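PDB 4FC4: nitrite transporter NirC from Salmonella enterica subsp. enterica serovar Typhimurium, which forms a pentameric channel of the formate/nitrite transporter family that carries nitrite into and out of the cell across the cytoplasmic membrane. Local coordinates for residues I6-A17 and M85-I96; S30-G41 and A68-L79. All coordinates share one frame; numbering follows the deposited sequence.

Contact 1 (I6-A17 and M85-I96); sequences INKCAANAARIA and MFLTLGVKAGTI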
loop_
_atom_site.group_PDB
_atom_site.type_symbol
_atom_site.label_atom_id
_atom_site.label_comp_id
_atom_site.label_asym_id
_atom_site.label_seq_id
_atom_site.Cartn_x
_atom_site.Cartn_y
_atom_site.Cartn_z
ATOM N N ILE B 6 24.198 9.038 13.110
ATOM C CA ILE B 6 24.771 10.267 13.559
ATOM C C ILE B 6 25.910 10.715 12.645
ATOM O O ILE B 6 25.911 11.862 12.193
ATOM C CB ILE B 6 25.161 10.177 15.044
ATOM C CG1 ILE B 6 23.888 10.327 15.897
ATOM C CG2 ILE B 6 26.173 11.258 15.445
ATOM C CD1 ILE B 6 24.046 9.627 17.224
ATOM N N ASN B 7 26.825 9.815 12.306
ATOM C CA ASN B 7 27.924 10.185 11.385
ATOM C C ASN B 7 27.461 10.596 10.013
ATOM O O ASN B 7 28.010 11.534 9.462
ATOM C CB ASN B 7 29.002 9.117 11.285
ATOM C CG ASN B 7 29.788 8.975 12.575
ATOM O OD1 ASN B 7 30.259 7.888 12.895
ATOM N ND2 ASN B 7 29.896 10.059 13.344
ATOM N N LYS B 8 26.449 9.912 9.474
ATOM C CA LYS B 8 25.770 10.374 8.272
ATOM C C LYS B 8 25.169 11.787 8.363
ATOM O O LYS B 8 25.343 12.591 7.436
ATOM C CB LYS B 8 24.717 9.362 7.843
ATOM C CG LYS B 8 25.237 8.259 6.934
ATOM C CD LYS B 8 24.665 6.890 7.308
ATOM C CE LYS B 8 24.129 6.167 6.084
ATOM N NZ LYS B 8 23.622 4.855 6.556
ATOM N N CYS B 9 24.504 12.113 9.477
ATOM C CA CYS B 9 23.985 13.477 9.673
ATOM C C CYS B 9 25.075 14.525 9.761
ATOM O O CYS B 9 24.974 15.622 9.211
ATOM C CB CYS B 9 23.181 13.547 10.941
ATOM S SG CYS B 9 21.677 12.573 10.899
ATOM N N ALA B 10 26.101 14.168 10.502
ATOM C CA ALA B 10 27.298 14.935 10.620
ATOM C C ALA B 10 28.049 15.107 9.263
ATOM O O ALA B 10 28.601 16.174 9.006
ATOM C CB ALA B 10 28.199 14.280 11.674
ATOM N N ALA B 11 28.080 14.081 8.410
ATOM C CA ALA B 11 28.719 14.237 7.099
ATOM C C ALA B 11 27.800 15.131 6.275
ATOM O O ALA B 11 28.260 16.023 5.582
ATOM C CB ALA B 11 28.963 12.912 6.413
ATOM N N ASN B 12 26.496 14.950 6.400
ATOM C CA ASN B 12 25.587 15.828 5.697
ATOM C C ASN B 12 25.745 17.326 6.096
ATOM O O ASN B 12 25.635 18.249 5.277
ATOM C CB ASN B 12 24.190 15.344 5.940
ATOM C CG ASN B 12 23.188 15.967 4.998
ATOM O OD1 ASN B 12 23.434 16.123 3.803
ATOM N ND2 ASN B 12 22.053 16.342 5.539
ATOM N N ALA B 13 26.028 17.571 7.363
ATOM C CA ALA B 13 26.130 18.919 7.835
ATOM C C ALA B 13 27.358 19.607 7.220
ATOM O O ALA B 13 27.256 20.782 6.793
ATOM C CB ALA B 13 26.158 18.916 9.342
ATOM N N ALA B 14 28.494 18.889 7.162
ATOM C CA ALA B 14 29.711 19.382 6.449
ATOM C C ALA B 14 29.466 19.643 4.961
ATOM O O ALA B 14 29.969 20.622 4.406
ATOM C CB ALA B 14 30.958 18.486 6.666
ATOM N N ARG B 15 28.662 18.797 4.344
ATOM C CA ARG B 15 28.281 18.951 2.944
ATOM C C ARG B 15 27.439 20.181 2.738
ATOM O O ARG B 15 27.660 20.891 1.757
ATOM C CB ARG B 15 27.494 17.728 2.441
ATOM C CG ARG B 15 27.286 17.723 0.932
ATOM C CD ARG B 15 26.143 16.815 0.489
ATOM N NE ARG B 15 24.909 16.956 1.269
ATOM C CZ ARG B 15 23.927 17.845 1.024
ATOM N NH1 ARG B 15 24.038 18.736 0.043
ATOM N NH2 ARG B 15 22.839 17.884 1.790
ATOM N N ILE B 16 26.463 20.399 3.642
ATOM C CA ILE B 16 25.631 21.603 3.634
ATOM C C ILE B 16 26.520 22.851 3.788
ATOM O O ILE B 16 26.424 23.794 3.007
ATOM C CB ILE B 16 24.557 21.544 4.739
ATOM C CG1 ILE B 16 23.469 20.511 4.409
ATOM C CG2 ILE B 16 23.930 22.928 4.997
ATOM C CD1 ILE B 16 22.644 20.127 5.624
ATOM N N ALA B 17 27.420 22.815 4.771
ATOM C CA ALA B 17 28.408 23.843 4.959
ATOM C C ALA B 17 29.239 24.096 3.722
ATOM O O ALA B 17 29.516 25.267 3.411
ATOM C CB ALA B 17 29.311 23.491 6.116
ATOM N N MET B 85 18.239 19.647 12.914
ATOM C CA MET B 85 18.851 18.365 13.353
ATOM C C MET B 85 20.252 18.107 12.800
ATOM O O MET B 85 21.162 17.805 13.580
ATOM C CB MET B 85 17.970 17.159 13.040
ATOM C CG MET B 85 18.500 15.799 13.506
ATOM S SD MET B 85 17.275 14.506 13.069
ATOM C CE MET B 85 17.557 14.290 11.316
ATOM N N PHE B 86 20.437 18.258 11.487
ATOM C CA PHE B 86 21.675 17.839 10.833
ATOM C C PHE B 86 22.844 18.631 11.410
ATOM O O PHE B 86 23.917 18.077 11.817
ATOM C CB PHE B 86 21.604 18.050 9.291
ATOM C CG PHE B 86 20.739 17.043 8.542
ATOM C CD1 PHE B 86 20.966 15.660 8.639
ATOM C CD2 PHE B 86 19.698 17.481 7.699
ATOM C CE1 PHE B 86 20.169 14.740 7.920
ATOM C CE2 PHE B 86 18.898 16.572 6.988
ATOM C CZ PHE B 86 19.123 15.206 7.106
ATOM N N LEU B 87 22.632 19.948 11.427
ATOM C CA LEU B 87 23.649 20.875 11.866
ATOM C C LEU B 87 23.986 20.686 13.336
ATOM O O LEU B 87 25.129 20.846 13.725
ATOM C CB LEU B 87 23.251 22.304 11.538
ATOM C CG LEU B 87 22.981 22.563 10.049
ATOM C CD1 LEU B 87 22.729 24.040 9.836
ATOM C CD2 LEU B 87 24.159 22.150 9.177
ATOM N N THR B 88 23.008 20.282 14.137
ATOM C CA THR B 88 23.231 20.074 15.562
ATOM C C THR B 88 24.232 18.927 15.734
ATOM O O THR B 88 25.291 19.095 16.409
ATOM C CB THR B 88 21.896 19.772 16.295
ATOM O OG1 THR B 88 21.153 20.998 16.410
ATOM C CG2 THR B 88 22.139 19.177 17.682
ATOM N N LEU B 89 23.896 17.794 15.109
ATOM C CA LEU B 89 24.740 16.613 15.088
ATOM C C LEU B 89 26.097 16.946 14.502
ATOM O O LEU B 89 27.110 16.434 14.975
ATOM C CB LEU B 89 24.057 15.439 14.331
ATOM C CG LEU B 89 22.851 14.904 15.122
ATOM C CD1 LEU B 89 22.044 13.852 14.381
ATOM C CD2 LEU B 89 23.325 14.321 16.446
ATOM N N GLY B 90 26.137 17.800 13.481
ATOM C CA GLY B 90 27.424 18.280 12.918
ATOM C C GLY B 90 28.291 19.029 13.927
ATOM O O GLY B 90 29.504 18.743 14.056
ATOM N N VAL B 91 27.680 19.953 14.677
ATOM C CA VAL B 91 28.433 20.675 15.739
ATOM C C VAL B 91 28.915 19.669 16.784
ATOM O O VAL B 91 30.084 19.674 17.165
ATOM C CB VAL B 91 27.598 21.831 16.379
ATOM C CG1 VAL B 91 28.315 22.446 17.568
ATOM C CG2 VAL B 91 27.258 22.904 15.331
ATOM N N LYS B 92 28.022 18.779 17.210
ATOM C CA LYS B 92 28.349 17.773 18.228
ATOM C C LYS B 92 29.474 16.802 17.771
ATOM O O LYS B 92 30.390 16.490 18.530
ATOM C CB LYS B 92 27.059 17.040 18.681
ATOM C CG LYS B 92 26.291 17.750 19.812
ATOM C CD LYS B 92 26.950 17.435 21.160
ATOM C CE LYS B 92 26.781 18.532 22.195
ATOM N NZ LYS B 92 28.083 18.789 22.834
ATOM N N ALA B 93 29.448 16.366 16.511
ATOM C CA ALA B 93 30.489 15.475 15.983
ATOM C C ALA B 93 31.806 16.182 15.685
ATOM O O ALA B 93 32.835 15.535 15.519
ATOM C CB ALA B 93 29.995 14.804 14.726
ATOM N N GLY B 94 31.779 17.506 15.613
ATOM C CA GLY B 94 32.980 18.291 15.302
ATOM C C GLY B 94 33.176 18.517 13.810
ATOM O O GLY B 94 34.178 19.048 13.424
ATOM N N THR B 95 32.219 18.133 12.955
ATOM C CA THR B 95 32.395 18.354 11.499
ATOM C C THR B 95 32.146 19.803 11.011
ATOM O O THR B 95 32.624 20.207 9.944
ATOM C CB THR B 95 31.573 17.377 10.652
ATOM O OG1 THR B 95 30.195 17.661 10.847
ATOM C CG2 THR B 95 31.891 15.907 10.988
ATOM N N ILE B 96 31.400 20.566 11.790
ATOM C CA ILE B 96 31.202 21.987 11.544
ATOM C C ILE B 96 31.254 22.712 12.901
ATOM O O ILE B 96 31.142 22.050 13.938
ATOM C CB ILE B 96 29.851 22.245 10.858
ATOM C CG1 ILE B 96 28.697 21.760 11.747
ATOM C CG2 ILE B 96 29.799 21.552 9.487
ATOM C CD1 ILE B 96 27.370 22.384 11.400
#

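Contact 2 (S30-G41 and A68-L79); sequences SSAMAGAYVGLG and ALTLVIIAGSEL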
loop_
_atom_site.group_PDB
_atom_site.type_symbol
_atom_site.label_atom_id
_atom_site.label_comp_id
_atom_site.label_asym_id
_atom_site.label_seq_id
_atom_site.Cartn_x
_atom_site.Cartn_y
_atom_site.Cartn_z
ATOM N N SER B 30 18.623 25.113 -4.203
ATOM C CA SER B 30 18.318 23.892 -3.538
ATOM C C SER B 30 17.435 24.140 -2.266
ATOM O O SER B 30 16.518 23.348 -1.988
ATOM C CB SER B 30 19.652 23.163 -3.299
ATOM O OG SER B 30 19.433 21.949 -2.656
ATOM N N SER B 31 17.673 25.242 -1.535
ATOM C CA SER B 31 16.711 25.721 -0.536
ATOM C C SER B 31 15.346 26.178 -1.136
ATOM O O SER B 31 14.280 25.908 -0.559
ATOM C CB SER B 31 17.296 26.906 0.212
ATOM O OG SER B 31 18.418 26.510 0.942
ATOM N N ALA B 32 15.361 26.931 -2.247
ATOM C CA ALA B 32 14.082 27.336 -2.886
ATOM C C ALA B 32 13.309 26.070 -3.273
ATOM O O ALA B 32 12.081 26.023 -3.137
ATOM C CB ALA B 32 14.307 28.254 -4.100
ATOM N N MET B 33 14.027 25.063 -3.770
ATOM C CA MET B 33 13.397 23.824 -4.147
ATOM C C MET B 33 12.598 23.224 -2.974
ATOM O O MET B 33 11.451 22.838 -3.134
ATOM C CB MET B 33 14.420 22.813 -4.679
ATOM C CG MET B 33 15.065 23.135 -6.033
ATOM S SD MET B 33 16.113 21.738 -6.552
ATOM C CE MET B 33 16.292 21.966 -8.326
ATOM N N ALA B 34 13.193 23.162 -1.787
ATOM C CA ALA B 34 12.489 22.553 -0.679
ATOM C C ALA B 34 11.183 23.286 -0.330
ATOM O O ALA B 34 10.187 22.634 -0.053
ATOM C CB ALA B 34 13.372 22.404 0.543
ATOM N N GLY B 35 11.191 24.626 -0.344
ATOM C CA GLY B 35 9.988 25.385 -0.042
ATOM C C GLY B 35 8.944 25.156 -1.114
ATOM O O GLY B 35 7.798 24.951 -0.818
ATOM N N ALA B 36 9.351 25.187 -2.365
ATOM C CA ALA B 36 8.451 24.918 -3.476
ATOM C C ALA B 36 7.825 23.489 -3.374
ATOM O O ALA B 36 6.582 23.337 -3.526
ATOM C CB ALA B 36 9.181 25.129 -4.805
ATOM N N TYR B 37 8.655 22.483 -3.054
ATOM C CA TYR B 37 8.206 21.075 -2.965
ATOM C C TYR B 37 7.216 20.905 -1.858
ATOM O O TYR B 37 6.148 20.302 -2.074
ATOM C CB TYR B 37 9.364 20.113 -2.753
ATOM C CG TYR B 37 10.346 20.031 -3.949
ATOM C CD1 TYR B 37 10.038 20.610 -5.210
ATOM C CD2 TYR B 37 11.555 19.354 -3.810
ATOM C CE1 TYR B 37 10.919 20.525 -6.242
ATOM C CE2 TYR B 37 12.438 19.270 -4.845
ATOM C CZ TYR B 37 12.133 19.856 -6.051
ATOM O OH TYR B 37 13.094 19.776 -7.046
ATOM N N VAL B 38 7.556 21.440 -0.677
ATOM C CA VAL B 38 6.642 21.372 0.441
ATOM C C VAL B 38 5.315 22.045 0.047
ATOM O O VAL B 38 4.231 21.491 0.323
ATOM C CB VAL B 38 7.237 21.908 1.755
ATOM C CG1 VAL B 38 6.209 21.817 2.902
ATOM C CG2 VAL B 38 8.454 21.086 2.158
ATOM N N GLY B 39 5.414 23.200 -0.627
ATOM C CA GLY B 39 4.273 23.906 -1.188
ATOM C C GLY B 39 3.350 23.054 -2.082
ATOM O O GLY B 39 2.124 23.152 -1.958
ATOM N N LEU B 40 3.922 22.287 -3.021
ATOM C CA LEU B 40 3.134 21.515 -3.933
ATOM C C LEU B 40 2.343 20.504 -3.082
ATOM O O LEU B 40 1.189 20.187 -3.401
ATOM C CB LEU B 40 4.032 20.813 -4.992
ATOM C CG LEU B 40 4.716 21.694 -6.102
ATOM C CD1 LEU B 40 5.832 20.936 -6.777
ATOM C CD2 LEU B 40 3.700 22.139 -7.181
ATOM N N GLY B 41 2.933 20.026 -1.984
ATOM C CA GLY B 41 2.182 19.280 -0.978
ATOM C C GLY B 41 1.013 20.027 -0.318
ATOM O O GLY B 41 -0.089 19.475 -0.144
ATOM N N ALA B 68 5.067 15.820 0.270
ATOM C CA ALA B 68 5.861 17.032 0.576
ATOM C C ALA B 68 7.294 16.665 0.966
ATOM O O ALA B 68 8.241 17.155 0.383
ATOM C CB ALA B 68 5.212 17.896 1.698
ATOM N N LEU B 69 7.449 15.789 1.955
ATOM C CA LEU B 69 8.787 15.422 2.410
ATOM C C LEU B 69 9.411 14.371 1.524
ATOM O O LEU B 69 10.652 14.298 1.439
ATOM C CB LEU B 69 8.773 15.002 3.857
ATOM C CG LEU B 69 10.145 14.924 4.506
ATOM C CD1 LEU B 69 10.859 16.287 4.639
ATOM C CD2 LEU B 69 9.915 14.242 5.860
ATOM N N THR B 70 8.568 13.585 0.855
ATOM C CA THR B 70 9.057 12.661 -0.153
ATOM C C THR B 70 9.841 13.377 -1.255
ATOM O O THR B 70 10.954 12.948 -1.568
ATOM C CB THR B 70 7.931 11.861 -0.787
ATOM O OG1 THR B 70 7.194 11.172 0.246
ATOM C CG2 THR B 70 8.496 10.909 -1.805
ATOM N N LEU B 71 9.282 14.461 -1.806
ATOM C CA LEU B 71 9.994 15.338 -2.739
ATOM C C LEU B 71 11.275 15.849 -2.130
ATOM O O LEU B 71 12.321 15.688 -2.691
ATOM C CB LEU B 71 9.108 16.524 -3.211
ATOM C CG LEU B 71 7.852 16.185 -4.062
ATOM C CD1 LEU B 71 7.058 17.437 -4.422
ATOM C CD2 LEU B 71 8.189 15.350 -5.308
ATOM N N VAL B 72 11.179 16.530 -1.000
ATOM C CA VAL B 72 12.351 17.096 -0.340
ATOM C C VAL B 72 13.488 16.062 -0.213
ATOM O O VAL B 72 14.631 16.365 -0.551
ATOM C CB VAL B 72 11.962 17.702 1.059
ATOM C CG1 VAL B 72 13.209 18.090 1.869
ATOM C CG2 VAL B 72 11.081 18.943 0.877
ATOM N N ILE B 73 13.171 14.804 0.157
ATOM C CA ILE B 73 14.254 13.872 0.521
ATOM C C ILE B 73 14.775 13.090 -0.684
ATOM O O ILE B 73 15.976 12.894 -0.860
ATOM C CB ILE B 73 13.821 12.896 1.637
ATOM C CG1 ILE B 73 13.532 13.640 2.968
ATOM C CG2 ILE B 73 14.851 11.800 1.828
ATOM C CD1 ILE B 73 12.955 12.717 4.035
ATOM N N ILE B 74 13.855 12.696 -1.546
ATOM C CA ILE B 74 14.134 11.757 -2.605
ATOM C C ILE B 74 14.518 12.509 -3.871
ATOM O O ILE B 74 15.449 12.114 -4.510
ATOM C CB ILE B 74 12.949 10.856 -2.852
ATOM C CG1 ILE B 74 12.572 10.204 -1.510
ATOM C CG2 ILE B 74 13.238 9.834 -3.990
ATOM C CD1 ILE B 74 13.391 8.943 -1.142
ATOM N N ALA B 75 13.840 13.597 -4.214
ATOM C CA ALA B 75 14.310 14.421 -5.328
ATOM C C ALA B 75 15.607 15.150 -4.944
ATOM O O ALA B 75 16.475 15.299 -5.794
ATOM C CB ALA B 75 13.241 15.414 -5.818
ATOM N N GLY B 76 15.719 15.625 -3.695
ATOM C CA GLY B 76 16.924 16.334 -3.233
ATOM C C GLY B 76 16.633 17.805 -3.170
ATOM O O GLY B 76 16.095 18.360 -4.137
ATOM N N SER B 77 16.885 18.420 -2.004
ATOM C CA SER B 77 16.711 19.870 -1.743
ATOM C C SER B 77 17.278 20.244 -0.344
ATOM O O SER B 77 17.786 19.403 0.353
ATOM C CB SER B 77 15.234 20.196 -1.815
ATOM O OG SER B 77 14.558 19.469 -0.810
ATOM N N GLU B 78 17.164 21.483 0.098
ATOM C CA GLU B 78 17.569 21.800 1.497
ATOM C C GLU B 78 16.439 22.401 2.340
ATOM O O GLU B 78 15.907 23.431 1.992
ATOM C CB GLU B 78 18.824 22.685 1.525
ATOM C CG GLU B 78 19.959 22.072 0.716
ATOM C CD GLU B 78 20.631 20.836 1.367
ATOM O OE1 GLU B 78 20.430 20.557 2.584
ATOM O OE2 GLU B 78 21.449 20.163 0.677
ATOM N N LEU B 79 16.070 21.732 3.423
ATOM C CA LEU B 79 14.890 22.057 4.203
ATOM C C LEU B 79 15.358 22.555 5.544
ATOM O O LEU B 79 16.098 21.884 6.249
ATOM C CB LEU B 79 14.002 20.795 4.391
ATOM C CG LEU B 79 12.612 21.006 5.042
ATOM C CD1 LEU B 79 11.822 22.095 4.309
ATOM C CD2 LEU B 79 11.785 19.684 5.179
#

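Contact 1 (I6-A17 and M85-I96)
The N-terminal helix of the formate/nitrite transporter fold lies almost square across helix 80-93, with Cys-9, Ala-10 and Ala-13 set against Phe-86, Leu-89 and Gly-90. The axes of 6-17 and 85-93 cross at -100° and approach to 7.4 Å. This closeness rests on small residues: Ala-10 CA is 4.1 Å from Gly-90 CA, and Ala-13 CB sits 3.8 Å from the same Gly-90 CA. On one flank Leu-89 CD1 meets Cys-9 CB at 3.6 Å, while that CB also comes up at the edge of the Phe-86 ring, near its plane.

Asn-12 approaches over the ring's face. Its ND2 lies 3.1 Å above the plane and over the centre, with the amide turned 82° from the ring; Met-85 CE lies over the opposite face, nearer the rim. Arg-15 grips Asn-12 OD1 side-on with NE and NH2, the latter at 2.7 Å, which helps fix the amide's rotation.

Helix 80-93, which follows the break in the second membrane-spanning helix, ends in a Schellman motif with Gly-94 at positive phi. Just beyond it, Thr-95 places OG1 between its backbone N and carbonyl carbon (chi1 67°), and this hydroxyl donates to Ala-10 O at 2.9 Å. Ala-14 N reaches that oxygen from the other face of the carbonyl plane. Ile-96 CG2 packs 3.7 Å from Ala-14 CA.

Contact 2 (S30-G41 and A68-L79)
Two torsions bring Tyr-37 and Ala-34 against residues 68-79: Tyr-37 CG stands beside its own backbone N (chi1 -66°), which lays the ring alongside the partner, from Leu-71 at CB to Gly-76 at CE2, and Ser-77 OG is tucked between its backbone N and carbonyl carbon (chi1 62°), which lets it lie against Ala-34. The contact joins helix 24-51 to the interrupted second transmembrane helix of the formate/nitrite transporter fold. Here helix 67-75 contains a wider pi-type turn at 71-75, and after Gly-76, with positive phi, the chain runs extended through residues 77-79 to helix 80-93.

The helical portions run roughly antiparallel, 148° between their directions. Tyr-37 CB meets Leu-71 CB at 3.6 Å, the two side chains crossing at about a right angle. At the ring's edge, near its plane, Gly-76 O lies 3.8 Å from Tyr-37 CE2. Both Tyr-37 OH and Gly-76 O are hydrogen-bonded to the hydroxyl of Tyr-245 of a neighbouring subunit, so this face of the contact borders the subunit interface. On the other flank Val-38 CG2 touches Val-72 CG2 at 3.6 Å, with Leu-79 CD1 close by. Further on, Ala-68 CB packs 4.0 Å from Val-38 CA.

The non-helical residues are tied down by their backbone and by Ser-77. Ser-77 OG returns a hydrogen bond to Val-72 O, in the carbonyl plane and on a lone pair, while the same OG rests 3.4 Å from Ala-34 CB. Glu-78 O takes a CA-H contact from Ser-31 CA and a hydrogen bond from Asn-112 ND2 of helix 98-125. Glu-78 N donates a nearly straight 2.9 Å hydrogen bond to Ser-30 O, approaching from well above that carbonyl's plane.

How the contacts relate
Helix 3-22 comes first in the chain and supplies one side of contact 1; helix 24-51 follows and supplies one side of contact 2. After helix 57-63, helix 67-75 and residues 76-79 return to close contact 2, and helix 80-93 then returns to the N-terminal helix to close contact 1. The shorter loop is thus nested inside the longer one, and the two halves of the interrupted helix each hold a different earlier helix. The centres lie about 20 Å apart, yet the contacts touch: Arg-15 NH2 forms a salt bridge with Glu-78 OE2 at 2.9 Å, joining the N-terminal helix directly to the break.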